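Oxysterol-binding protein homolog 3 (Saccharomyces cerevisiae, PDB 4IC4) carries sterols and phospholipids in a hydrophobic pocket of its OSBP-related domain and moves them between membranes, coupled to phosphoinositides. Local coordinates at residues N32-A37 / Y296-F301; I140-S145 / E360-E365; W173-E178 / L205-A210; V218-V223 / K230-F235. One frame throughout, in Å; residues are numbered along the deposited sequence.

Contact 1. Residues N32-A37 / Y296-F301; sequences NDIPEA and YGFTKF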
loop_
_atom_site.group_PDB
_atom_site.type_symbol
_atom_site.label_atom_id
_atom_site.label_comp_id
_atom_site.label_asym_id
_atom_site.label_seq_id
_atom_site.Cartn_x
_atom_site.Cartn_y
_atom_site.Cartn_z
ATOM N N ASN A 32 8.631 4.682 -15.565
ATOM C CA ASN A 32 8.875 5.776 -14.624
ATOM C C ASN A 32 8.015 6.995 -14.937
ATOM O O ASN A 32 8.408 8.131 -14.661
ATOM C CB ASN A 32 10.352 6.185 -14.664
ATOM C CG ASN A 32 11.278 5.054 -14.272
ATOM O OD1 ASN A 32 11.118 4.446 -13.216
ATOM N ND2 ASN A 32 12.259 4.767 -15.122
ATOM N N ASP A 33 6.839 6.754 -15.504
ATOM C CA ASP A 33 5.953 7.844 -15.882
ATOM C C ASP A 33 4.605 7.272 -16.298
ATOM O O ASP A 33 4.481 6.070 -16.561
ATOM C CB ASP A 33 6.597 8.619 -17.043
ATOM C CG ASP A 33 5.839 9.881 -17.409
ATOM O OD1 ASP A 33 5.378 10.595 -16.499
ATOM O OD2 ASP A 33 5.719 10.166 -18.620
ATOM N N ILE A 34 3.594 8.134 -16.334
ATOM C CA ILE A 34 2.250 7.744 -16.744
ATOM C C ILE A 34 1.620 8.896 -17.502
ATOM O O ILE A 34 2.064 10.043 -17.392
ATOM C CB ILE A 34 1.311 7.441 -15.550
ATOM C CG1 ILE A 34 1.316 8.620 -14.569
ATOM C CG2 ILE A 34 1.695 6.129 -14.902
ATOM C CD1 ILE A 34 0.140 8.617 -13.615
ATOM N N PRO A 35 0.577 8.605 -18.288
ATOM C CA PRO A 35 -0.089 9.672 -19.039
ATOM C C PRO A 35 -0.746 10.630 -18.050
ATOM O O PRO A 35 -1.112 10.235 -16.942
ATOM C CB PRO A 35 -1.120 8.914 -19.871
ATOM C CG PRO A 35 -0.465 7.580 -20.089
ATOM C CD PRO A 35 0.105 7.280 -18.723
ATOM N N GLU A 36 -0.895 11.892 -18.435
ATOM C CA GLU A 36 -1.525 12.856 -17.550
ATOM C C GLU A 36 -2.972 12.443 -17.302
ATOM O O GLU A 36 -3.582 11.774 -18.140
ATOM C CB GLU A 36 -1.478 14.256 -18.170
ATOM C CG GLU A 36 -0.082 14.851 -18.227
ATOM C CD GLU A 36 -0.040 16.160 -18.990
ATOM O OE1 GLU A 36 -0.851 17.057 -18.681
ATOM O OE2 GLU A 36 0.807 16.292 -19.897
ATOM N N ALA A 37 -3.510 12.826 -16.147
ATOM C CA ALA A 37 -4.892 12.502 -15.807
ATOM C C ALA A 37 -5.777 13.040 -16.930
ATOM O O ALA A 37 -5.559 14.146 -17.414
ATOM C CB ALA A 37 -5.268 13.145 -14.481
ATOM N N TYR A 296 -1.612 12.704 -10.858
ATOM C CA TYR A 296 -2.047 12.160 -9.572
ATOM C C TYR A 296 -1.032 12.253 -8.434
ATOM O O TYR A 296 -1.241 11.660 -7.378
ATOM C CB TYR A 296 -2.437 10.686 -9.747
ATOM C CG TYR A 296 -3.461 10.430 -10.830
ATOM C CD1 TYR A 296 -4.817 10.644 -10.593
ATOM C CD2 TYR A 296 -3.071 9.983 -12.089
ATOM C CE1 TYR A 296 -5.766 10.419 -11.583
ATOM C CE2 TYR A 296 -4.015 9.757 -13.096
ATOM C CZ TYR A 296 -5.358 9.977 -12.830
ATOM O OH TYR A 296 -6.302 9.754 -13.804
ATOM N N GLY A 297 0.057 12.987 -8.638
ATOM C CA GLY A 297 1.061 13.097 -7.593
ATOM C C GLY A 297 1.829 11.800 -7.389
ATOM O O GLY A 297 2.457 11.595 -6.352
ATOM N N PHE A 298 1.778 10.933 -8.394
ATOM C CA PHE A 298 2.452 9.631 -8.364
ATOM C C PHE A 298 3.966 9.701 -8.196
ATOM O O PHE A 298 4.613 10.631 -8.683
ATOM C CB PHE A 298 2.216 8.884 -9.682
ATOM C CG PHE A 298 0.974 8.033 -9.719
ATOM C CD1 PHE A 298 -0.081 8.230 -8.833
ATOM C CD2 PHE A 298 0.850 7.055 -10.704
ATOM C CE1 PHE A 298 -1.244 7.463 -8.933
ATOM C CE2 PHE A 298 -0.302 6.289 -10.810
ATOM C CZ PHE A 298 -1.349 6.491 -9.926
ATOM N N THR A 299 4.528 8.703 -7.520
ATOM C CA THR A 299 5.978 8.603 -7.406
ATOM C C THR A 299 6.358 7.774 -8.632
ATOM O O THR A 299 5.483 7.230 -9.317
ATOM C CB THR A 299 6.452 7.813 -6.155
ATOM O OG1 THR A 299 6.169 6.415 -6.322
ATOM C CG2 THR A 299 5.771 8.327 -4.898
ATOM N N LYS A 300 7.647 7.680 -8.930
ATOM C CA LYS A 300 8.058 6.865 -10.059
ATOM C C LYS A 300 7.660 5.421 -9.772
ATOM O O LYS A 300 7.252 4.694 -10.672
ATOM C CB LYS A 300 9.566 6.972 -10.289
ATOM C CG LYS A 300 9.963 8.282 -10.937
ATOM C CD LYS A 300 11.455 8.360 -11.192
ATOM C CE LYS A 300 11.812 9.672 -11.873
ATOM N NZ LYS A 300 13.276 9.782 -12.120
ATOM N N PHE A 301 7.759 5.020 -8.507
ATOM C CA PHE A 301 7.401 3.659 -8.112
ATOM C C PHE A 301 5.912 3.423 -8.390
ATOM O O PHE A 301 5.529 2.376 -8.915
ATOM C CB PHE A 301 7.702 3.446 -6.622
ATOM C CG PHE A 301 7.604 2.008 -6.172
ATOM C CD1 PHE A 301 8.633 1.107 -6.430
ATOM C CD2 PHE A 301 6.488 1.559 -5.470
ATOM C CE1 PHE A 301 8.558 -0.216 -5.993
ATOM C CE2 PHE A 301 6.407 0.231 -5.026
ATOM C CZ PHE A 301 7.443 -0.651 -5.288
#

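Contact 2. Residues I140-S145 / E360-E365; sequences ISEKVS and EPKYFE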
loop_
_atom_site.group_PDB
_atom_site.type_symbol
_atom_site.label_atom_id
_atom_site.label_comp_id
_atom_site.label_asym_id
_atom_site.label_seq_id
_atom_site.Cartn_x
_atom_site.Cartn_y
_atom_site.Cartn_z
ATOM N N ILE A 140 3.570 -10.950 -3.572
ATOM C CA ILE A 140 2.329 -11.445 -4.143
ATOM C C ILE A 140 1.219 -10.994 -3.192
ATOM O O ILE A 140 1.399 -10.977 -1.973
ATOM C CB ILE A 140 2.301 -12.989 -4.310
ATOM C CG1 ILE A 140 0.953 -13.411 -4.907
ATOM C CG2 ILE A 140 2.511 -13.684 -2.976
ATOM C CD1 ILE A 140 0.649 -12.792 -6.261
ATOM N N SER A 141 0.089 -10.586 -3.755
ATOM C CA SER A 141 -1.040 -10.139 -2.957
ATOM C C SER A 141 -2.338 -10.617 -3.594
ATOM O O SER A 141 -2.394 -10.881 -4.798
ATOM C CB SER A 141 -1.039 -8.611 -2.835
ATOM O OG SER A 141 -1.183 -7.971 -4.092
ATOM N N GLU A 142 -3.380 -10.721 -2.780
ATOM C CA GLU A 142 -4.674 -11.187 -3.255
ATOM C C GLU A 142 -5.790 -10.635 -2.376
ATOM O O GLU A 142 -5.618 -10.484 -1.167
ATOM C CB GLU A 142 -4.687 -12.725 -3.223
ATOM C CG GLU A 142 -5.976 -13.384 -3.690
ATOM C CD GLU A 142 -5.845 -14.898 -3.871
ATOM O OE1 GLU A 142 -5.074 -15.538 -3.125
ATOM O OE2 GLU A 142 -6.531 -15.453 -4.756
ATOM N N LYS A 143 -6.923 -10.294 -2.983
ATOM C CA LYS A 143 -8.055 -9.840 -2.186
ATOM C C LYS A 143 -8.712 -11.147 -1.751
ATOM O O LYS A 143 -9.232 -11.891 -2.587
ATOM C CB LYS A 143 -9.035 -9.012 -3.010
ATOM C CG LYS A 143 -10.215 -8.527 -2.180
ATOM C CD LYS A 143 -11.112 -7.604 -2.966
ATOM C CE LYS A 143 -12.277 -7.128 -2.112
ATOM N NZ LYS A 143 -13.145 -6.179 -2.862
ATOM N N VAL A 144 -8.679 -11.431 -0.450
ATOM C CA VAL A 144 -9.218 -12.686 0.071
ATOM C C VAL A 144 -10.640 -12.645 0.631
ATOM O O VAL A 144 -11.237 -13.693 0.898
ATOM C CB VAL A 144 -8.267 -13.275 1.143
ATOM C CG1 VAL A 144 -6.895 -13.540 0.525
ATOM C CG2 VAL A 144 -8.133 -12.312 2.319
ATOM N N SER A 145 -11.176 -11.442 0.805
ATOM C CA SER A 145 -12.542 -11.259 1.295
ATOM C C SER A 145 -13.110 -9.972 0.700
ATOM O O SER A 145 -12.379 -8.997 0.522
ATOM C CB SER A 145 -12.558 -11.168 2.815
ATOM O OG SER A 145 -13.877 -10.929 3.277
ATOM N N GLU A 360 -13.114 -18.257 -5.087
ATOM C CA GLU A 360 -12.349 -18.496 -3.867
ATOM C C GLU A 360 -10.897 -18.055 -4.031
ATOM O O GLU A 360 -10.285 -18.306 -5.068
ATOM C CB GLU A 360 -12.365 -19.986 -3.533
ATOM C CG GLU A 360 -13.742 -20.547 -3.250
ATOM C CD GLU A 360 -13.949 -20.838 -1.781
ATOM O OE1 GLU A 360 -13.680 -19.943 -0.952
ATOM O OE2 GLU A 360 -14.383 -21.964 -1.457
ATOM N N PRO A 361 -10.328 -17.382 -3.015
ATOM C CA PRO A 361 -8.929 -16.963 -3.149
ATOM C C PRO A 361 -8.082 -18.222 -3.320
ATOM O O PRO A 361 -8.439 -19.288 -2.815
ATOM C CB PRO A 361 -8.656 -16.217 -1.840
ATOM C CG PRO A 361 -9.654 -16.802 -0.883
ATOM C CD PRO A 361 -10.891 -16.936 -1.732
ATOM N N LYS A 362 -6.959 -18.097 -4.018
ATOM C CA LYS A 362 -6.125 -19.260 -4.307
ATOM C C LYS A 362 -4.746 -19.363 -3.671
ATOM O O LYS A 362 -4.231 -20.469 -3.499
ATOM C CB LYS A 362 -5.918 -19.360 -5.820
ATOM C CG LYS A 362 -7.176 -19.279 -6.669
ATOM C CD LYS A 362 -8.041 -20.510 -6.497
ATOM C CE LYS A 362 -9.094 -20.603 -7.591
ATOM N NZ LYS A 362 -10.051 -19.464 -7.602
ATOM N N TYR A 363 -4.147 -18.231 -3.318
ATOM C CA TYR A 363 -2.773 -18.245 -2.821
ATOM C C TYR A 363 -2.538 -18.009 -1.340
ATOM O O TYR A 363 -1.400 -18.070 -0.867
ATOM C CB TYR A 363 -1.973 -17.250 -3.667
ATOM C CG TYR A 363 -2.295 -17.433 -5.133
ATOM C CD1 TYR A 363 -2.011 -18.637 -5.777
ATOM C CD2 TYR A 363 -2.990 -16.454 -5.848
ATOM C CE1 TYR A 363 -2.417 -18.872 -7.086
ATOM C CE2 TYR A 363 -3.401 -16.676 -7.166
ATOM C CZ TYR A 363 -3.113 -17.890 -7.774
ATOM O OH TYR A 363 -3.534 -18.132 -9.058
ATOM N N PHE A 364 -3.617 -17.752 -0.614
ATOM C CA PHE A 364 -3.546 -17.511 0.819
ATOM C C PHE A 364 -4.628 -18.329 1.499
ATOM O O PHE A 364 -5.686 -18.574 0.916
ATOM C CB PHE A 364 -3.776 -16.027 1.120
ATOM C CG PHE A 364 -2.684 -15.132 0.624
ATOM C CD1 PHE A 364 -1.628 -14.777 1.455
ATOM C CD2 PHE A 364 -2.697 -14.657 -0.683
ATOM C CE1 PHE A 364 -0.598 -13.966 0.989
ATOM C CE2 PHE A 364 -1.668 -13.845 -1.157
ATOM C CZ PHE A 364 -0.618 -13.500 -0.319
ATOM N N GLU A 365 -4.355 -18.746 2.730
ATOM C CA GLU A 365 -5.315 -19.521 3.505
ATOM C C GLU A 365 -5.546 -18.812 4.833
ATOM O O GLU A 365 -4.634 -18.198 5.385
ATOM C CB GLU A 365 -4.788 -20.939 3.740
ATOM C CG GLU A 365 -3.497 -21.008 4.534
ATOM C CD GLU A 365 -2.987 -22.430 4.678
ATOM O OE1 GLU A 365 -1.967 -22.631 5.369
ATOM O OE2 GLU A 365 -3.609 -23.344 4.096
#

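Contact 3. Residues W173-E178 / L205-A210; sequences WGKSIE and LKNLIA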
loop_
_atom_site.group_PDB
_atom_site.type_symbol
_atom_site.label_atom_id
_atom_site.label_comp_id
_atom_site.label_asym_id
_atom_site.label_seq_id
_atom_site.Cartn_x
_atom_site.Cartn_y
_atom_site.Cartn_z
ATOM N N TRP A 173 -15.038 12.355 10.969
ATOM C CA TRP A 173 -15.133 12.930 12.303
ATOM C C TRP A 173 -15.972 14.205 12.282
ATOM O O TRP A 173 -16.054 14.924 13.279
ATOM C CB TRP A 173 -13.726 13.228 12.832
ATOM C CG TRP A 173 -13.588 13.069 14.317
ATOM C CD1 TRP A 173 -14.171 13.834 15.284
ATOM C CD2 TRP A 173 -12.823 12.069 15.004
ATOM N NE1 TRP A 173 -13.819 13.374 16.531
ATOM C CE2 TRP A 173 -12.993 12.290 16.387
ATOM C CE3 TRP A 173 -12.012 11.005 14.583
ATOM C CZ2 TRP A 173 -12.381 11.487 17.357
ATOM C CZ3 TRP A 173 -11.403 10.206 15.547
ATOM C CH2 TRP A 173 -11.591 10.453 16.918
ATOM N N GLY A 174 -16.595 14.477 11.140
ATOM C CA GLY A 174 -17.422 15.664 11.015
ATOM C C GLY A 174 -16.896 16.645 9.987
ATOM O O GLY A 174 -17.665 17.232 9.228
ATOM N N LYS A 175 -15.579 16.827 9.964
ATOM C CA LYS A 175 -14.951 17.744 9.021
ATOM C C LYS A 175 -13.791 17.049 8.316
ATOM O O LYS A 175 -13.401 17.427 7.210
ATOM C CB LYS A 175 -14.445 18.989 9.755
ATOM C CG LYS A 175 -13.934 20.088 8.838
ATOM C CD LYS A 175 -13.477 21.300 9.634
ATOM C CE LYS A 175 -13.051 22.438 8.718
ATOM N NZ LYS A 175 -11.936 22.046 7.810
ATOM N N SER A 176 -13.247 16.027 8.967
ATOM C CA SER A 176 -12.135 15.267 8.414
ATOM C C SER A 176 -12.443 13.778 8.489
ATOM O O SER A 176 -13.275 13.351 9.288
ATOM C CB SER A 176 -10.854 15.569 9.193
ATOM O OG SER A 176 -10.536 16.948 9.131
ATOM N N ILE A 177 -11.777 12.991 7.653
ATOM C CA ILE A 177 -11.993 11.551 7.649
ATOM C C ILE A 177 -10.757 10.821 8.143
ATOM O O ILE A 177 -9.638 11.110 7.715
ATOM C CB ILE A 177 -12.335 11.026 6.243
ATOM C CG1 ILE A 177 -13.625 11.674 5.744
ATOM C CG2 ILE A 177 -12.495 9.509 6.279
ATOM C CD1 ILE A 177 -14.028 11.238 4.352
ATOM N N GLU A 178 -10.971 9.875 9.049
ATOM C CA GLU A 178 -9.883 9.089 9.603
ATOM C C GLU A 178 -9.665 7.853 8.745
ATOM O O GLU A 178 -10.596 7.086 8.501
ATOM C CB GLU A 178 -10.207 8.658 11.032
ATOM C CG GLU A 178 -9.112 7.824 11.674
ATOM C CD GLU A 178 -9.498 7.283 13.036
ATOM O OE1 GLU A 178 -8.647 6.629 13.675
ATOM O OE2 GLU A 178 -10.649 7.506 13.466
ATOM N N LEU A 205 -7.664 12.812 6.316
ATOM C CA LEU A 205 -7.844 13.545 5.066
ATOM C C LEU A 205 -8.569 14.843 5.418
ATOM O O LEU A 205 -9.703 14.810 5.894
ATOM C CB LEU A 205 -8.685 12.720 4.085
ATOM C CG LEU A 205 -9.015 13.339 2.724
ATOM C CD1 LEU A 205 -7.735 13.708 1.991
ATOM C CD2 LEU A 205 -9.832 12.347 1.907
ATOM N N LYS A 206 -7.911 15.978 5.187
ATOM C CA LYS A 206 -8.488 17.285 5.507
ATOM C C LYS A 206 -8.889 18.140 4.307
ATOM O O LYS A 206 -8.564 17.827 3.162
ATOM C CB LYS A 206 -7.517 18.080 6.380
ATOM C CG LYS A 206 -7.284 17.486 7.756
ATOM C CD LYS A 206 -6.368 18.378 8.576
ATOM C CE LYS A 206 -6.232 17.875 10.002
ATOM N NZ LYS A 206 -5.385 18.784 10.825
ATOM N N ASN A 207 -9.594 19.235 4.596
ATOM C CA ASN A 207 -10.075 20.171 3.580
ATOM C C ASN A 207 -11.025 19.521 2.582
ATOM O O ASN A 207 -10.882 19.692 1.371
ATOM C CB ASN A 207 -8.903 20.814 2.828
ATOM C CG ASN A 207 -8.171 21.855 3.659
ATOM O OD1 ASN A 207 -7.280 22.546 3.163
ATOM N ND2 ASN A 207 -8.541 21.969 4.929
ATOM N N LEU A 208 -12.002 18.783 3.095
ATOM C CA LEU A 208 -12.977 18.115 2.243
ATOM C C LEU A 208 -14.028 19.111 1.761
ATOM O O LEU A 208 -14.593 18.956 0.680
ATOM C CB LEU A 208 -13.662 16.983 3.013
ATOM C CG LEU A 208 -12.773 15.836 3.498
ATOM C CD1 LEU A 208 -13.611 14.857 4.304
ATOM C CD2 LEU A 208 -12.130 15.138 2.308
ATOM N N ILE A 209 -14.275 20.134 2.571
ATOM C CA ILE A 209 -15.262 21.160 2.249
ATOM C C ILE A 209 -14.768 22.117 1.170
ATOM O O ILE A 209 -15.375 22.239 0.104
ATOM C CB ILE A 209 -15.623 21.987 3.501
ATOM C CG1 ILE A 209 -16.119 21.057 4.611
ATOM C CG2 ILE A 209 -16.686 23.018 3.153
ATOM C CD1 ILE A 209 -16.412 21.761 5.918
ATOM N N ALA A 210 -13.667 22.803 1.457
ATOM C CA ALA A 210 -13.096 23.756 0.515
ATOM C C ALA A 210 -11.580 23.791 0.639
ATOM O O ALA A 210 -11.015 23.304 1.618
ATOM C CB ALA A 210 -13.670 25.146 0.766
HETATM O O HOH W 1 -12.672 20.266 5.900
#

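Contact 4. Residues V218-V223 / K230-F235; sequences VNEFEV and KSHILF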
loop_
_atom_site.group_PDB
_atom_site.type_symbol
_atom_site.label_atom_id
_atom_site.label_comp_id
_atom_site.label_asym_id
_atom_site.label_seq_id
_atom_site.Cartn_x
_atom_site.Cartn_y
_atom_site.Cartn_z
ATOM N N VAL A 218 -1.437 11.171 12.222
ATOM C CA VAL A 218 -1.792 11.713 13.528
ATOM C C VAL A 218 -1.465 10.734 14.644
ATOM O O VAL A 218 -1.188 9.558 14.398
ATOM C CB VAL A 218 -3.299 12.061 13.612
ATOM C CG1 VAL A 218 -3.634 13.169 12.629
ATOM C CG2 VAL A 218 -4.140 10.821 13.328
ATOM N N ASN A 219 -1.494 11.234 15.874
ATOM C CA ASN A 219 -1.222 10.418 17.046
ATOM C C ASN A 219 0.164 9.786 17.012
ATOM O O ASN A 219 1.145 10.443 16.670
ATOM C CB ASN A 219 -2.302 9.339 17.184
ATOM C CG ASN A 219 -3.672 9.923 17.487
ATOM O OD1 ASN A 219 -4.690 9.238 17.380
ATOM N ND2 ASN A 219 -3.701 11.192 17.876
ATOM N N GLU A 220 0.240 8.505 17.356
ATOM C CA GLU A 220 1.513 7.800 17.398
ATOM C C GLU A 220 1.320 6.312 17.132
ATOM O O GLU A 220 0.193 5.835 17.006
ATOM C CB GLU A 220 2.132 7.974 18.785
ATOM C CG GLU A 220 1.327 7.284 19.882
ATOM C CD GLU A 220 1.227 8.105 21.154
ATOM O OE1 GLU A 220 2.276 8.417 21.755
ATOM O OE2 GLU A 220 0.091 8.440 21.554
ATOM N N PHE A 221 2.430 5.586 17.045
ATOM C CA PHE A 221 2.395 4.142 16.847
ATOM C C PHE A 221 3.760 3.577 17.214
ATOM O O PHE A 221 4.752 4.311 17.252
ATOM C CB PHE A 221 1.994 3.782 15.403
ATOM C CG PHE A 221 3.121 3.816 14.409
ATOM C CD1 PHE A 221 3.747 2.637 14.013
ATOM C CD2 PHE A 221 3.520 5.015 13.831
ATOM C CE1 PHE A 221 4.752 2.650 13.048
ATOM C CE2 PHE A 221 4.526 5.042 12.865
ATOM C CZ PHE A 221 5.144 3.859 12.471
ATOM N N GLU A 222 3.809 2.284 17.510
ATOM C CA GLU A 222 5.063 1.666 17.903
ATOM C C GLU A 222 5.437 0.444 17.080
ATOM O O GLU A 222 4.580 -0.258 16.544
ATOM C CB GLU A 222 5.016 1.270 19.385
ATOM C CG GLU A 222 4.600 2.393 20.327
ATOM C CD GLU A 222 4.835 2.047 21.787
ATOM O OE1 GLU A 222 4.404 0.959 22.221
ATOM O OE2 GLU A 222 5.448 2.869 22.504
ATOM N N VAL A 223 6.738 0.209 16.981
ATOM C CA VAL A 223 7.269 -0.944 16.281
ATOM C C VAL A 223 7.889 -1.784 17.386
ATOM O O VAL A 223 8.636 -1.264 18.214
ATOM C CB VAL A 223 8.363 -0.549 15.275
ATOM C CG1 VAL A 223 8.992 -1.800 14.674
ATOM C CG2 VAL A 223 7.767 0.327 14.186
ATOM N N LYS A 230 11.759 -1.525 21.408
ATOM C CA LYS A 230 10.527 -0.857 21.026
ATOM C C LYS A 230 10.856 0.513 20.463
ATOM O O LYS A 230 11.786 1.179 20.919
ATOM C CB LYS A 230 9.587 -0.704 22.226
ATOM C CG LYS A 230 10.153 0.133 23.359
ATOM C CD LYS A 230 9.091 0.433 24.409
ATOM C CE LYS A 230 7.998 1.329 23.848
ATOM N NZ LYS A 230 8.550 2.620 23.346
ATOM N N SER A 231 10.099 0.925 19.454
ATOM C CA SER A 231 10.295 2.225 18.839
ATOM C C SER A 231 8.969 2.962 18.935
ATOM O O SER A 231 7.920 2.417 18.586
ATOM C CB SER A 231 10.711 2.073 17.377
ATOM O OG SER A 231 10.957 3.336 16.784
ATOM N N HIS A 232 9.020 4.198 19.417
ATOM C CA HIS A 232 7.827 5.014 19.578
ATOM C C HIS A 232 7.876 6.198 18.621
ATOM O O HIS A 232 8.727 7.078 18.748
ATOM C CB HIS A 232 7.736 5.487 21.032
ATOM C CG HIS A 232 6.493 6.257 21.347
ATOM N ND1 HIS A 232 6.366 7.605 21.088
ATOM C CD2 HIS A 232 5.320 5.866 21.897
ATOM C CE1 HIS A 232 5.168 8.012 21.468
ATOM N NE2 HIS A 232 4.513 6.976 21.962
ATOM N N ILE A 233 6.963 6.210 17.654
ATOM C CA ILE A 233 6.903 7.278 16.662
ATOM C C ILE A 233 5.756 8.226 16.974
ATOM O O ILE A 233 4.604 7.806 17.047
ATOM C CB ILE A 233 6.687 6.717 15.232
ATOM C CG1 ILE A 233 7.834 5.780 14.848
ATOM C CG2 ILE A 233 6.607 7.855 14.232
ATOM C CD1 ILE A 233 7.741 4.399 15.456
ATOM N N LEU A 234 6.078 9.501 17.163
ATOM C CA LEU A 234 5.061 10.503 17.457
ATOM C C LEU A 234 5.059 11.587 16.389
ATOM O O LEU A 234 6.092 12.184 16.094
ATOM C CB LEU A 234 5.301 11.130 18.835
ATOM C CG LEU A 234 6.646 11.804 19.110
ATOM C CD1 LEU A 234 6.553 12.612 20.395
ATOM C CD2 LEU A 234 7.743 10.758 19.216
ATOM N N PHE A 235 3.892 11.835 15.807
ATOM C CA PHE A 235 3.758 12.844 14.768
ATOM C C PHE A 235 3.390 14.201 15.360
ATOM O O PHE A 235 2.635 14.277 16.330
ATOM C CB PHE A 235 2.699 12.401 13.758
ATOM C CG PHE A 235 3.046 11.121 13.053
ATOM C CD1 PHE A 235 3.987 11.112 12.029
ATOM C CD2 PHE A 235 2.470 9.920 13.445
ATOM C CE1 PHE A 235 4.350 9.920 11.406
ATOM C CE2 PHE A 235 2.829 8.726 12.828
ATOM C CZ PHE A 235 3.769 8.727 11.809
HETATM O O HOH W 2 0.487 13.397 17.827
#

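Contact 1. Residues N32-A37 / Y296-F301
In this structure of the OSBP-related domain, a beta-barrel lipid-binding fold, the extended segment N32-A37 that precedes helix 44-50 runs antiparallel to the loop Y296-T299 leading into helix 300-305, whose N-cap is T299. Side chains supply most of the contact. I34 is the central one: its CG1 sits in the crowded position between the backbone N and the carbonyl carbon (chi1 53°), and with chi2 162° the chain reaches out so that CD1 touches two rings. There CD1 lies 3.4 Å from F298 CD2, the two side chains crossing at about a right angle, and 3.8 Å from Y296 CD2, which it meets at the edge of the tyrosine ring, near its plane. Farther along, the methyl group of A37 packs on the phenol by an off-centre CH-pi contact, CB standing 4.0 Å from the centroid of the Y296 ring. In Y296, CG is anti to the carbonyl carbon (chi1 -54°), which brings the hydroxyl end of the ring to A37. The backbone of A37 is hydrogen-bonded to K294, and the Y296 side chain also touches E67, P68 and R117. At the opposite end the fully extended K300 crosses N32 obliquely, a looser approach in which K300 CG comes to 4.0 Å from N32 O, while N32 N is hydrogen-bonded to N304 OD1.

Contact 2. Residues I140-S145 / E360-E365
A buried carboxylate-to-backbone contact fastens the turn that leads into strand 364-368 onto strand 137-145 of the beta barrel, joining the barrel to the C-terminal region of the chain. E142 carries it. With CG anti to the backbone N (chi1 180°) and the chain extended, its carboxylate reaches the turn and accepts two peptide N-H groups, one on each oxygen and both on the syn lone pairs: K362 N to E142 OE2 at 2.8 Å and Y363 N to E142 OE1 at 2.9 Å. Both bonds are fairly straight, at 167° and 159°. The edge of the F364 ring turns toward the strand, its CD2 lying 3.5 Å from E142 OE1 and its CZ 3.6 Å from I140 O, both oxygens near the ring plane. Next along the strand, V144 CG1 touches P361 CB and F364 CB, each at 4.0 Å, and W372 of strand 371-374 packs against V144, P361 and F364. The lysine itself bends away, K362 NZ bonding to E360 O at 2.8 Å. An alanine in place of E142 would remove both carboxylate oxygens, and would probably leave the two peptide N-H groups without these acceptors and loosen the turn. The buried carboxylate is probably ionised, its charge shared by two oxygens and stabilised by the two N-H dipoles; K362 NZ stays 6.0 Å from E142 OE2, so no direct ion pair forms.

Contact 3. Residues W173-E178 / L205-A210
I177 and L205 form an antiparallel hydrogen-bonded pair where strands 177-189 and 203-206 meet, at one end of the beta barrel of the OSBP-related domain. L205 N donates to I177 O at 3.0 Å, and I177 N donates to L205 O over a longer 3.3 Å, in the carbonyl plane. Beyond this pair the side chain of L208 reaches back toward the first strand: with CG anti to the carbonyl carbon (chi1 -62°), its CD1 meets I177 CG1 at 3.5 Å, a tight carbon contact, the two side chains crossing at about a right angle. S176 OG lies 3.6 Å from K206 CG. Farther out, the K175 side chain extends from CG anti to the backbone N and crosses I209, CG to CD1 at 4.2 Å. In the next shell, I177 and L205 both lean on L44 of helix 44-50, which packs on their shared face, while the ammonium of the extended K206 forms a salt bridge with E216 on the next strand. K175 bends at its last torsion (chi4 -59°), and this turns its ammonium to water 1, which accepts from K175 NZ at 2.7 Å, donates to K175 O, and takes a weak bond from L208 N.

Contact 4. Residues V218-V223 / K230-F235
Strands 220-223 and 230-235 run antiparallel at 161°, 4.7 Å apart at closest, with F221-I233 and V223-S231 as hydrogen-bonded pairs and E220-L234 and E222-H232 as non-hydrogen-bonded ones. Beyond them F235 N donates to N219 O at 3.2 Å, and water 2 bridges N219 O and F235 O. On the face of F221 and I233, F221 CG takes the crowded position between backbone N and carbonyl carbon (chi1 83°), laying the ring alongside I233. Its face receives I233 CD1, a CH-pi contact 4.2 Å from the ring centroid, and its edge meets F235 CE2, while I233 CG2 lies over a face of F235. Helix 94-104 packs on this side, where S231 OG bonds to S99. On the other face two glutamates meet the H232 ring at its edge, near its plane: E220 OE1 accepts a weak, strongly bent bond from H232 NE2 at 2.7 Å, and E222 OE2 lies 3.1 Å from H232 CD2. The same E222 OE2 forms a weak salt bridge with K230 NZ at 3.2 Å, the lysine bending at its last two torsions. An alanine at E222 would remove that carboxylate and is likely to leave K230 and the H232 edge less firmly placed. A mainly apolar face toward helix 94-104 and a mainly polar, more exposed one make this an amphipathic antiparallel beta hairpin of the barrel wall.

Contacts 2, 3 and 4 all reach the beta barrel, whereas contact 1 joins the segment before helix 44-50 to the approach to helix 300-305. Contacts 3 and 4 follow each other in the chain through neighbouring strands 203-206 and 214-225, their nearest atoms about 6 Å apart; both are nested within the loops closed by contacts 1 and 2, which themselves cross along the chain. Phosphoinositide-binding residues lie within about 10 Å of three of them, measured side chain to side chain: K143, pointing away from 360-365 in contact 2, is about 5 Å from Q349, L205 in contact 3 about 8 Å from K118, and Y296 in contact 1 about 9 Å from K118. Contact 4 lies away from these sites.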